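Local coordinates for protein exopolygalacturonase (Yersinia enterocolitica, PDB 2UVF) that probably hydrolyses polygalacturonate, the backbone of pectin, from the chain end as a family 28 exopolygalacturonase, and binds digalacturonic acid in its active site, at residues A[50-63]-A[108-122]. Sequence-based numbering, arbitrary orientation.
Sequences ESSIVLVWKAPEDT and HKIVMQNFTVIGLKP
Strands 53-58 and 114-117 run antiparallel, their axes 4.7 Å apart at the closest; Ile53 with Val117 and Leu55 with Phe115 are hydrogen-bonded pairs, each joined by two backbone bonds, and Val54-Thr116 and Val56-Asn114 are the non-hydrogen-bonded ones. Beyond one end, Leu120 N donates to Ser51 O at 2.8 Å. The face bearing Ile53, Leu55, Phe115 and Val117 is aliphatic and aromatic, as suits burial: Leu55 and Val117 pack on Phe128 of strand 125-134, and Phe115 reaches Asn84 of helix 81-88. Leu55 CD1 lies 3.8 Å from Val117 CG2, and the Ile53 and Leu120 side chains cross at about a right angle, CD1 to CD2 3.7 Å. Trp57 supplies a broad flat surface for the partner backbone. With CG between its backbone N and carbonyl carbon (chi1 56°), its indole lies against the chain, Gln113 O sitting 3.5 Å above the ring centre while accepting a bond from Trp57 N, Gln113 CA making a CH-pi contact with the five-membered ring, and Phe115 CB at the ring edge. Gln113 answers with an extended side chain long enough to reach back to segment 50-63: NE2 donates to Trp57 O at 3.3 Å, nearly straight (174°), in the carbonyl plane and on a lone pair. The same nitrogen also bonds Glu454 of the catalytic-domain beta-helix. Farther on, Val111 CG2 packs on small Ala59 CB, and one water links Thr63 OG1 to His108 NE2. Backbone pairing thus joins two strands of the fibronectin type III domain's three-stranded sheet, 53-58 lying between 39-42 and 114-117, while the buried Gln113 amide, shared between Trp57 O and Glu454, ties it to the beta-helix.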
ATOM      1  N   GLU A  50      18.262 -17.423   4.837  1.00 46.87           N
ATOM      2  CA  GLU A  50      19.250 -18.496   4.784  1.00 47.20           C
ATOM      3  C   GLU A  50      18.848 -19.663   3.866  1.00 47.07           C
ATOM      4  O   GLU A  50      19.698 -20.479   3.495  1.00 47.07           O
ATOM      5  CB  GLU A  50      19.585 -19.017   6.182  1.00 47.38           C
ATOM      6  CG  GLU A  50      18.456 -19.768   6.876  1.00 48.44           C
ATOM      7  CD  GLU A  50      17.564 -18.842   7.674  1.00 49.19           C
ATOM      8  OE1 GLU A  50      17.436 -17.658   7.284  1.00 47.92           O
ATOM      9  OE2 GLU A  50      16.997 -19.300   8.691  1.00 50.90           O
ATOM     10  N   SER A  51      17.568 -19.759   3.507  1.00 46.36           N
ATOM     11  CA  SER A  51      17.136 -20.853   2.636  1.00 45.69           C
ATOM     12  C   SER A  51      16.222 -20.454   1.478  1.00 45.08           C
ATOM     13  O   SER A  51      15.783 -21.315   0.716  1.00 45.06           O
ATOM     14  CB  SER A  51      16.548 -22.026   3.435  1.00 45.65           C
ATOM     15  OG  SER A  51      15.635 -21.598   4.419  1.00 46.46           O
ATOM     16  N   SER A  52      15.942 -19.163   1.337  1.00 44.38           N
ATOM     17  CA  SER A  52      15.023 -18.707   0.292  1.00 43.67           C
ATOM     18  C   SER A  52      15.400 -17.351  -0.290  1.00 43.00           C
ATOM     19  O   SER A  52      15.941 -16.502   0.403  1.00 42.78           O
ATOM     20  CB  SER A  52      13.579 -18.685   0.805  1.00 43.90           C
ATOM     21  OG  SER A  52      13.502 -18.005   2.045  1.00 44.53           O
ATOM     22  N   ILE A  53      15.103 -17.177  -1.576  1.00 42.29           N
ATOM     23  CA  ILE A  53      15.313 -15.922  -2.296  1.00 41.21           C
ATOM     24  C   ILE A  53      14.026 -15.631  -3.076  1.00 40.29           C
ATOM     25  O   ILE A  53      13.425 -16.549  -3.648  1.00 40.47           O
ATOM     26  CB  ILE A  53      16.553 -16.009  -3.255  1.00 41.39           C
ATOM     27  CG1 ILE A  53      17.840 -16.274  -2.450  1.00 41.26           C
ATOM     28  CG2 ILE A  53      16.691 -14.741  -4.135  1.00 40.68           C
ATOM     29  CD1 ILE A  53      19.034 -16.806  -3.281  1.00 41.25           C
ATOM     30  N   VAL A  54      13.597 -14.365  -3.063  1.00 38.57           N
ATOM     31  CA  VAL A  54      12.468 -13.886  -3.873  1.00 36.91           C
ATOM     32  C   VAL A  54      12.986 -13.131  -5.110  1.00 36.10           C
ATOM     33  O   VAL A  54      13.812 -12.222  -4.992  1.00 35.59           O
ATOM     34  CB  VAL A  54      11.496 -12.975  -3.045  1.00 36.37           C
ATOM     35  CG1 VAL A  54      10.257 -12.585  -3.867  1.00 36.57           C
ATOM     36  CG2 VAL A  54      11.060 -13.657  -1.756  1.00 35.99           C
ATOM     37  N   LEU A  55      12.486 -13.509  -6.287  1.00 35.11           N
ATOM     38  CA  LEU A  55      12.814 -12.833  -7.546  1.00 34.55           C
ATOM     39  C   LEU A  55      11.634 -12.042  -8.107  1.00 34.03           C
ATOM     40  O   LEU A  55      10.486 -12.474  -8.018  1.00 33.49           O
ATOM     41  CB  LEU A  55      13.260 -13.851  -8.606  1.00 35.50           C
ATOM     42  CG  LEU A  55      14.417 -14.822  -8.326  1.00 36.03           C
ATOM     43  CD1 LEU A  55      14.322 -16.032  -9.272  1.00 37.35           C
ATOM     44  CD2 LEU A  55      15.769 -14.129  -8.426  1.00 36.75           C
ATOM     45  N   VAL A  56      11.926 -10.878  -8.684  1.00 33.29           N
ATOM     46  CA  VAL A  56      10.938 -10.101  -9.425  1.00 32.49           C
ATOM     47  C   VAL A  56      11.566  -9.571 -10.700  1.00 32.98           C
ATOM     48  O   VAL A  56      12.784  -9.554 -10.833  1.00 33.08           O
ATOM     49  CB  VAL A  56      10.324  -8.920  -8.600  1.00 32.51           C
ATOM     50  CG1 VAL A  56       9.686  -9.409  -7.301  1.00 29.89           C
ATOM     51  CG2 VAL A  56      11.340  -7.841  -8.345  1.00 30.57           C
ATOM     52  N   TRP A  57      10.732  -9.122 -11.631  1.00 32.94           N
ATOM     53  CA  TRP A  57      11.195  -8.656 -12.929  1.00 34.03           C
ATOM     54  C   TRP A  57      10.118  -7.793 -13.504  1.00 34.94           C
ATOM     55  O   TRP A  57       8.958  -7.909 -13.092  1.00 35.22           O
ATOM     56  CB  TRP A  57      11.473  -9.842 -13.895  1.00 33.20           C
ATOM     57  CG  TRP A  57      10.293 -10.748 -14.093  1.00 32.17           C
ATOM     58  CD1 TRP A  57       9.300 -10.617 -15.032  1.00 32.25           C
ATOM     59  CD2 TRP A  57       9.966 -11.920 -13.322  1.00 31.72           C
ATOM     60  NE1 TRP A  57       8.372 -11.628 -14.881  1.00 32.06           N
ATOM     61  CE2 TRP A  57       8.763 -12.447 -13.851  1.00 31.49           C
ATOM     62  CE3 TRP A  57      10.571 -12.573 -12.235  1.00 30.75           C
ATOM     63  CZ2 TRP A  57       8.149 -13.595 -13.326  1.00 32.23           C
ATOM     64  CZ3 TRP A  57       9.954 -13.724 -11.714  1.00 32.09           C
ATOM     65  CH2 TRP A  57       8.759 -14.219 -12.263  1.00 31.12           C
ATOM     66  N   LYS A  58      10.495  -6.949 -14.458  1.00 36.39           N
ATOM     67  CA  LYS A  58       9.538  -6.197 -15.270  1.00 38.37           C
ATOM     68  C   LYS A  58       8.783  -7.017 -16.337  1.00 39.49           C
ATOM     69  O   LYS A  58       9.368  -7.812 -17.101  1.00 40.17           O
ATOM     70  CB  LYS A  58      10.225  -5.003 -15.926  1.00 37.88           C
ATOM     71  CG  LYS A  58      10.598  -3.908 -14.927  1.00 39.17           C
ATOM     72  CD  LYS A  58      11.227  -2.671 -15.600  1.00 39.94           C
ATOM     73  CE  LYS A  58      10.240  -1.881 -16.463  1.00 41.38           C
ATOM     74  NZ  LYS A  58       9.110  -1.354 -15.663  1.00 43.35           N
ATOM     75  N   ALA A  59       7.470  -6.826 -16.360  1.00 40.68           N
ATOM     76  CA  ALA A  59       6.636  -7.217 -17.487  1.00 41.03           C
ATOM     77  C   ALA A  59       6.466  -5.948 -18.308  1.00 41.47           C
ATOM     78  O   ALA A  59       6.428  -4.861 -17.726  1.00 42.53           O
ATOM     79  CB  ALA A  59       5.286  -7.725 -16.996  1.00 40.98           C
ATOM     80  N   PRO A  60       6.377  -6.065 -19.656  1.00 41.59           N
ATOM     81  CA  PRO A  60       6.227  -4.889 -20.519  1.00 41.52           C
ATOM     82  C   PRO A  60       4.823  -4.275 -20.526  1.00 42.11           C
ATOM     83  O   PRO A  60       3.891  -4.815 -19.915  1.00 41.79           O
ATOM     84  CB  PRO A  60       6.568  -5.435 -21.918  1.00 41.79           C
ATOM     85  CG  PRO A  60       6.263  -6.871 -21.871  1.00 40.97           C
ATOM     86  CD  PRO A  60       6.434  -7.322 -20.439  1.00 41.60           C
ATOM     87  N   GLU A  61       4.677  -3.161 -21.239  1.00 42.57           N
ATOM     88  CA  GLU A  61       3.396  -2.464 -21.356  1.00 43.63           C
ATOM     89  C   GLU A  61       2.292  -3.345 -21.956  1.00 44.04           C
ATOM     90  O   GLU A  61       1.136  -3.295 -21.531  1.00 43.77           O
ATOM     91  CB  GLU A  61       3.586  -1.227 -22.217  1.00 43.79           C
ATOM     92  CG  GLU A  61       2.420  -0.270 -22.248  1.00 44.89           C
ATOM     93  CD  GLU A  61       2.775   1.001 -22.981  1.00 47.12           C
ATOM     94  OE1 GLU A  61       3.199   0.913 -24.158  1.00 50.73           O
ATOM     95  OE2 GLU A  61       2.639   2.092 -22.390  1.00 47.45           O
ATOM     96  N   ASP A  62       2.670  -4.149 -22.944  1.00 44.75           N
ATOM     97  CA  ASP A  62       1.742  -4.958 -23.731  1.00 45.04           C
ATOM     98  C   ASP A  62       2.055  -6.428 -23.488  1.00 44.88           C
ATOM     99  O   ASP A  62       3.091  -6.932 -23.944  1.00 45.09           O
ATOM    100  CB  ASP A  62       1.906  -4.596 -25.216  1.00 45.36           C
ATOM    101  CG  ASP A  62       1.056  -5.462 -26.157  1.00 46.50           C
ATOM    102  OD1 ASP A  62       0.113  -6.170 -25.715  1.00 45.49           O
ATOM    103  OD2 ASP A  62       1.349  -5.421 -27.368  1.00 47.39           O
ATOM    104  N   THR A  63       1.165  -7.105 -22.759  1.00 44.30           N
ATOM    105  CA  THR A  63       1.370  -8.498 -22.376  1.00 43.76           C
ATOM    106  C   THR A  63       0.377  -9.413 -23.090  1.00 44.07           C
ATOM    107  O   THR A  63       0.184 -10.561 -22.697  1.00 43.65           O
ATOM    108  CB  THR A  63       1.256  -8.699 -20.825  1.00 43.53           C
ATOM    109  OG1 THR A  63      -0.070  -8.393 -20.397  1.00 41.99           O
ATOM    110  CG2 THR A  63       2.232  -7.808 -20.068  1.00 42.99           C
ATOM    111  N   HIS A 108      -9.021  -7.665 -18.494  1.00 31.10           N
ATOM    112  CA  HIS A 108      -7.586  -7.741 -18.755  1.00 30.89           C
ATOM    113  C   HIS A 108      -6.965  -8.837 -17.896  1.00 31.10           C
ATOM    114  O   HIS A 108      -7.083  -8.826 -16.671  1.00 31.23           O
ATOM    115  CB  HIS A 108      -6.879  -6.396 -18.461  1.00 30.16           C
ATOM    116  CG  HIS A 108      -5.413  -6.423 -18.777  1.00 29.00           C
ATOM    117  ND1 HIS A 108      -4.919  -6.146 -20.035  1.00 27.48           N
ATOM    118  CD2 HIS A 108      -4.342  -6.748 -18.015  1.00 25.61           C
ATOM    119  CE1 HIS A 108      -3.605  -6.290 -20.030  1.00 27.37           C
ATOM    120  NE2 HIS A 108      -3.231  -6.655 -18.817  1.00 25.39           N
ATOM    121  N   LYS A 109      -6.306  -9.788 -18.545  1.00 32.34           N
ATOM    122  CA  LYS A 109      -5.602 -10.860 -17.841  1.00 32.75           C
ATOM    123  C   LYS A 109      -4.194 -10.419 -17.448  1.00 32.13           C
ATOM    124  O   LYS A 109      -3.335 -10.197 -18.292  1.00 32.57           O
ATOM    125  CB  LYS A 109      -5.553 -12.150 -18.679  1.00 33.91           C
ATOM    126  CG  LYS A 109      -6.929 -12.681 -19.148  1.00 35.41           C
ATOM    127  CD  LYS A 109      -6.746 -13.485 -20.459  1.00 39.70           C
ATOM    128  CE  LYS A 109      -8.074 -13.819 -21.156  1.00 39.57           C
ATOM    129  NZ  LYS A 109      -8.613 -12.667 -21.948  1.00 39.58           N
ATOM    130  N   ILE A 110      -3.963 -10.313 -16.146  1.00 31.95           N
ATOM    131  CA  ILE A 110      -2.669  -9.902 -15.620  1.00 30.63           C
ATOM    132  C   ILE A 110      -1.649 -11.042 -15.710  1.00 30.87           C
ATOM    133  O   ILE A 110      -2.014 -12.203 -15.833  1.00 30.83           O
ATOM    134  CB  ILE A 110      -2.800  -9.333 -14.177  1.00 30.86           C
ATOM    135  CG1 ILE A 110      -3.210 -10.418 -13.175  1.00 29.93           C
ATOM    136  CG2 ILE A 110      -3.803  -8.166 -14.152  1.00 29.93           C
ATOM    137  CD1 ILE A 110      -2.954 -10.059 -11.714  1.00 29.63           C
ATOM    138  N   VAL A 111      -0.370 -10.692 -15.659  1.00 30.99           N
ATOM    139  CA  VAL A 111       0.701 -11.674 -15.626  1.00 30.81           C
ATOM    140  C   VAL A 111       1.450 -11.595 -14.293  1.00 31.21           C
ATOM    141  O   VAL A 111       1.469 -10.546 -13.642  1.00 30.92           O
ATOM    142  CB  VAL A 111       1.653 -11.510 -16.851  1.00 31.22           C
ATOM    143  CG1 VAL A 111       0.900 -11.837 -18.172  1.00 29.62           C
ATOM    144  CG2 VAL A 111       2.291 -10.089 -16.900  1.00 30.97           C
ATOM    145  N   MET A 112       2.034 -12.710 -13.865  1.00 31.80           N
ATOM    146  CA  MET A 112       2.877 -12.721 -12.656  1.00 32.46           C
ATOM    147  C   MET A 112       4.284 -12.179 -12.942  1.00 32.87           C
ATOM    148  O   MET A 112       4.813 -12.356 -14.042  1.00 33.35           O
ATOM    149  CB  MET A 112       2.927 -14.111 -12.015  1.00 32.44           C
ATOM    150  CG  MET A 112       1.554 -14.666 -11.580  1.00 31.76           C
ATOM    151  SD  MET A 112       0.766 -13.822 -10.153  1.00 32.15           S
ATOM    152  CE  MET A 112      -0.324 -12.683 -10.977  1.00 30.25           C
ATOM    153  N   GLN A 113       4.863 -11.498 -11.946  1.00 33.10           N
ATOM    154  CA  GLN A 113       6.170 -10.824 -12.053  1.00 32.17           C
ATOM    155  C   GLN A 113       7.055 -11.205 -10.857  1.00 33.14           C
ATOM    156  O   GLN A 113       8.062 -10.564 -10.588  1.00 33.42           O
ATOM    157  CB  GLN A 113       5.987  -9.312 -12.082  1.00 32.04           C
ATOM    158  CG  GLN A 113       5.260  -8.771 -13.304  1.00 30.62           C
ATOM    159  CD  GLN A 113       4.960  -7.295 -13.192  1.00 31.27           C
ATOM    160  OE1 GLN A 113       3.801  -6.879 -13.157  1.00 27.77           O
ATOM    161  NE2 GLN A 113       6.006  -6.489 -13.141  1.00 28.36           N
ATOM    162  N   ASN A 114       6.664 -12.248 -10.135  1.00 33.59           N
ATOM    163  CA  ASN A 114       7.411 -12.701  -8.964  1.00 34.29           C
ATOM    164  C   ASN A 114       7.466 -14.218  -8.896  1.00 35.18           C
ATOM    165  O   ASN A 114       6.548 -14.895  -9.357  1.00 36.30           O
ATOM    166  CB  ASN A 114       6.836 -12.112  -7.658  1.00 33.20           C
ATOM    167  CG  ASN A 114       5.518 -12.755  -7.248  1.00 33.01           C
ATOM    168  OD1 ASN A 114       4.447 -12.324  -7.694  1.00 32.22           O
ATOM    169  ND2 ASN A 114       5.586 -13.779  -6.377  1.00 26.02           N
ATOM    170  N   PHE A 115       8.546 -14.738  -8.320  1.00 36.34           N
ATOM    171  CA  PHE A 115       8.748 -16.176  -8.130  1.00 37.30           C
ATOM    172  C   PHE A 115       9.612 -16.368  -6.880  1.00 37.81           C
ATOM    173  O   PHE A 115      10.717 -15.846  -6.807  1.00 37.35           O
ATOM    174  CB  PHE A 115       9.426 -16.776  -9.381  1.00 37.39           C
ATOM    175  CG  PHE A 115       9.689 -18.270  -9.312  1.00 36.84           C
ATOM    176  CD1 PHE A 115       8.828 -19.170  -9.926  1.00 36.27           C
ATOM    177  CD2 PHE A 115      10.827 -18.771  -8.687  1.00 36.82           C
ATOM    178  CE1 PHE A 115       9.071 -20.547  -9.880  1.00 36.70           C
ATOM    179  CE2 PHE A 115      11.077 -20.145  -8.643  1.00 35.41           C
ATOM    180  CZ  PHE A 115      10.193 -21.030  -9.234  1.00 35.61           C
ATOM    181  N   THR A 116       9.095 -17.109  -5.900  1.00 39.14           N
ATOM    182  CA  THR A 116       9.821 -17.383  -4.645  1.00 40.33           C
ATOM    183  C   THR A 116      10.613 -18.714  -4.650  1.00 41.45           C
ATOM    184  O   THR A 116      10.024 -19.803  -4.660  1.00 41.95           O
ATOM    185  CB  THR A 116       8.867 -17.350  -3.426  1.00 39.73           C
ATOM    186  OG1 THR A 116       8.121 -16.140  -3.452  1.00 39.64           O
ATOM    187  CG2 THR A 116       9.629 -17.419  -2.127  1.00 39.75           C
ATOM    188  N   VAL A 117      11.943 -18.617  -4.619  1.00 42.60           N
ATOM    189  CA  VAL A 117      12.799 -19.809  -4.606  1.00 43.35           C
ATOM    190  C   VAL A 117      13.133 -20.273  -3.185  1.00 44.62           C
ATOM    191  O   VAL A 117      13.915 -19.611  -2.494  1.00 45.34           O
ATOM    192  CB  VAL A 117      14.130 -19.573  -5.355  1.00 43.48           C
ATOM    193  CG1 VAL A 117      14.863 -20.898  -5.552  1.00 42.45           C
ATOM    194  CG2 VAL A 117      13.911 -18.870  -6.704  1.00 42.47           C
ATOM    195  N   ILE A 118      12.576 -21.416  -2.766  1.00 45.47           N
ATOM    196  CA  ILE A 118      12.847 -21.974  -1.427  1.00 46.18           C
ATOM    197  C   ILE A 118      13.748 -23.232  -1.433  1.00 47.30           C
ATOM    198  O   ILE A 118      14.214 -23.674  -2.493  1.00 47.69           O
ATOM    199  CB  ILE A 118      11.534 -22.236  -0.601  1.00 46.09           C
ATOM    200  CG1 ILE A 118      10.799 -23.489  -1.090  1.00 45.79           C
ATOM    201  CG2 ILE A 118      10.624 -20.989  -0.603  1.00 45.50           C
ATOM    202  CD1 ILE A 118       9.971 -24.186  -0.025  1.00 45.35           C
ATOM    203  N   GLY A 119      13.993 -23.787  -0.244  1.00 48.15           N
ATOM    204  CA  GLY A 119      14.738 -25.040  -0.093  1.00 49.43           C
ATOM    205  C   GLY A 119      16.209 -24.925  -0.460  1.00 50.04           C
ATOM    206  O   GLY A 119      16.798 -25.871  -0.981  1.00 49.98           O
ATOM    207  N   LEU A 120      16.783 -23.752  -0.200  1.00 50.82           N
ATOM    208  CA  LEU A 120      18.189 -23.467  -0.485  1.00 51.30           C
ATOM    209  C   LEU A 120      19.017 -23.705   0.782  1.00 51.84           C
ATOM    210  O   LEU A 120      18.471 -24.058   1.837  1.00 51.76           O
ATOM    211  CB  LEU A 120      18.352 -22.023  -0.977  1.00 51.00           C
ATOM    212  CG  LEU A 120      18.155 -21.550  -2.429  1.00 50.11           C
ATOM    213  CD1 LEU A 120      17.281 -22.455  -3.293  1.00 48.04           C
ATOM    214  CD2 LEU A 120      17.614 -20.121  -2.415  1.00 48.51           C
ATOM    215  N   LYS A 121      20.331 -23.530   0.667  1.00 52.43           N
ATOM    216  CA  LYS A 121      21.246 -23.740   1.794  1.00 53.09           C
ATOM    217  C   LYS A 121      21.905 -22.424   2.197  1.00 53.43           C
ATOM    218  O   LYS A 121      22.049 -21.527   1.350  1.00 53.34           O
ATOM    219  CB  LYS A 121      22.310 -24.775   1.423  1.00 53.19           C
ATOM    220  CG  LYS A 121      21.802 -26.224   1.385  1.00 53.56           C
ATOM    221  CD  LYS A 121      22.346 -26.971   0.157  1.00 54.22           C
ATOM    222  CE  LYS A 121      23.809 -26.593  -0.152  1.00 54.74           C
ATOM    223  NZ  LYS A 121      24.325 -27.277  -1.373  1.00 55.82           N
ATOM    224  N   PRO A 122      22.303 -22.298   3.486  1.00 53.71           N
ATOM    225  CA  PRO A 122      22.854 -21.045   4.024  1.00 54.07           C
ATOM    226  C   PRO A 122      24.118 -20.592   3.302  1.00 54.35           C
ATOM    227  O   PRO A 122      25.014 -21.401   3.084  1.00 55.34           O
ATOM    228  CB  PRO A 122      23.193 -21.402   5.479  1.00 54.17           C
ATOM    229  CG  PRO A 122      22.357 -22.574   5.799  1.00 54.04           C
ATOM    230  CD  PRO A 122      22.244 -23.348   4.520  1.00 53.58           C
TER
HETATM  231  O   HOH W   1      -0.749  -7.517 -18.170  1.00 32.59           O